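Local atomic coordinates of Nup188 (Myceliophthora thermophila, PDB entry 4KF8), a protein that probably serves as a scaffold nucleoporin of the nuclear pore complex, with structural and functional properties shared with nuclear transport receptors. Residues 212-216 / 284-288. Sequence-based numbering, arbitrary orientation.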
loop_
_atom_site.group_PDB
_atom_site.type_symbol
_atom_site.label_atom_id
_atom_site.label_comp_id
_atom_site.label_asym_id
_atom_site.label_seq_id
_atom_site.Cartn_x
_atom_site.Cartn_y
_atom_site.Cartn_z
ATOM N N TYR A 212 -1.359 -11.814 4.170
ATOM C CA TYR A 212 -0.012 -11.267 4.278
ATOM C C TYR A 212 0.120 -9.967 3.498
ATOM O O TYR A 212 0.793 -9.034 3.937
ATOM C CB TYR A 212 1.039 -12.266 3.790
ATOM C CG TYR A 212 2.449 -11.737 3.924
ATOM C CD1 TYR A 212 3.178 -11.936 5.088
ATOM C CD2 TYR A 212 3.044 -11.020 2.894
ATOM C CE1 TYR A 212 4.461 -11.444 5.218
ATOM C CE2 TYR A 212 4.321 -10.520 3.019
ATOM C CZ TYR A 212 5.026 -10.737 4.181
ATOM O OH TYR A 212 6.302 -10.245 4.305
ATOM N N ALA A 213 -0.515 -9.923 2.333
ATOM C CA ALA A 213 -0.469 -8.753 1.467
ATOM C C ALA A 213 -1.128 -7.554 2.136
ATOM O O ALA A 213 -0.656 -6.429 2.014
ATOM C CB ALA A 213 -1.143 -9.056 0.144
ATOM N N ILE A 214 -2.221 -7.812 2.844
ATOM C CA ILE A 214 -2.956 -6.772 3.549
ATOM C C ILE A 214 -2.121 -6.200 4.697
ATOM O O ILE A 214 -2.097 -4.991 4.925
ATOM C CB ILE A 214 -4.297 -7.327 4.070
ATOM C CG1 ILE A 214 -5.222 -7.643 2.892
ATOM C CG2 ILE A 214 -4.969 -6.345 5.010
ATOM C CD1 ILE A 214 -6.494 -8.354 3.278
ATOM N N TRP A 215 -1.420 -7.081 5.401
ATOM C CA TRP A 215 -0.572 -6.691 6.521
ATOM C C TRP A 215 0.725 -6.013 6.069
ATOM O O TRP A 215 1.077 -4.941 6.561
ATOM C CB TRP A 215 -0.279 -7.919 7.394
ATOM C CG TRP A 215 0.996 -7.864 8.192
ATOM C CD1 TRP A 215 2.213 -8.365 7.826
ATOM C CD2 TRP A 215 1.171 -7.305 9.500
ATOM N NE1 TRP A 215 3.135 -8.140 8.816
ATOM C CE2 TRP A 215 2.522 -7.493 9.856
ATOM C CE3 TRP A 215 0.320 -6.660 10.403
ATOM C CZ2 TRP A 215 3.042 -7.059 11.075
ATOM C CZ3 TRP A 215 0.837 -6.229 11.614
ATOM C CH2 TRP A 215 2.186 -6.431 11.938
ATOM N N ALA A 216 1.422 -6.632 5.121
ATOM C CA ALA A 216 2.729 -6.142 4.681
ATOM C C ALA A 216 2.650 -4.922 3.766
ATOM O O ALA A 216 3.403 -3.963 3.930
ATOM C CB ALA A 216 3.505 -7.254 4.003
ATOM N N VAL A 284 8.882 -8.624 -0.592
ATOM C CA VAL A 284 7.919 -8.082 0.361
ATOM C C VAL A 284 8.293 -8.436 1.800
ATOM O O VAL A 284 7.942 -7.716 2.733
ATOM C CB VAL A 284 6.484 -8.579 0.074
ATOM C CG1 VAL A 284 5.904 -7.869 -1.140
ATOM C CG2 VAL A 284 6.464 -10.089 -0.113
ATOM N N ALA A 285 9.004 -9.546 1.970
ATOM C CA ALA A 285 9.437 -9.984 3.288
ATOM C C ALA A 285 10.493 -9.037 3.839
ATOM O O ALA A 285 10.609 -8.855 5.048
ATOM C CB ALA A 285 9.977 -11.401 3.222
ATOM N N LEU A 286 11.260 -8.434 2.938
ATOM C CA LEU A 286 12.316 -7.509 3.322
ATOM C C LEU A 286 11.752 -6.138 3.674
ATOM O O LEU A 286 12.308 -5.430 4.511
ATOM C CB LEU A 286 13.345 -7.377 2.196
ATOM C CG LEU A 286 14.084 -8.657 1.802
ATOM C CD1 LEU A 286 15.066 -8.393 0.671
ATOM C CD2 LEU A 286 14.798 -9.242 3.003
ATOM N N SER A 287 10.648 -5.769 3.034
ATOM C CA SER A 287 10.023 -4.471 3.271
ATOM C C SER A 287 9.139 -4.510 4.510
ATOM O O SER A 287 8.972 -3.503 5.197
ATOM C CB SER A 287 9.200 -4.038 2.058
ATOM O OG SER A 287 8.075 -4.877 1.878
ATOM N N GLU A 288 8.568 -5.678 4.780
ATOM C CA GLU A 288 7.786 -5.894 5.988
ATOM C C GLU A 288 8.674 -5.682 7.206
ATOM O O GLU A 288 8.335 -4.927 8.118
ATOM C CB GLU A 288 7.228 -7.316 6.006
ATOM C CG GLU A 288 6.395 -7.636 7.230
ATOM C CD GLU A 288 6.452 -9.099 7.604
ATOM O OE1 GLU A 288 7.438 -9.766 7.232
ATOM O OE2 GLU A 288 5.514 -9.583 8.272
#
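The carboxylate of Glu288 sits between two aromatic side chains of helix 206-226, bonded firmly to Trp215 through OE2 and set with OE1 close to the hydroxyl of Tyr212. OE2 meets the indole at its edge: Trp215 NE1 donates to Glu288 OE2 over 2.8 Å, with an N-H...O angle of 152° and the oxygen nearly in the ring plane. The lone pair used is the anti one, facing away from OE1, and carboxylate and indole planes stand almost perpendicular, 88° apart. With CG anti to the backbone N (chi1 -180°) and the chain extended beyond it, Glu288 reaches across to helix 206-226; the axes of the two short segments approach to 10.6 Å.

The first torsion of Tyr212 places the ring beside its own carbonyl carbon and carries the hydroxyl over to helix 284-303. There Tyr212 OH lies 3.2 Å from Glu288 OE1 and 3.4 Å from Val284 O; both would be weak hydrogen bonds, and its one proton can serve either. Val284 O is already engaged by Glu288 N and Ser287 OG, which approach from one face of its carbonyl plane. Tyr212 CE2 packs obliquely on Val284 CG2 at 3.8 Å. Where the backbones come nearest, Ala216 CB rests 4.2 Å from Glu288 CB.

Leu248 of helix 246-254 packs on Trp215, and Arg255 makes a long, weak ion pair with Glu288 OE2. Without the carboxylate, with an alanine here, Trp215 NE1 would probably lose its acceptor and a gap would open beside the hydroxyl of Tyr212. The contact thus joins helix 206-226 to helix 284-303 in the alpha-helical C-terminal domain of Nup188 through a buried acid, whose negative charge is probably eased by the indole N-H and the nearby arginine.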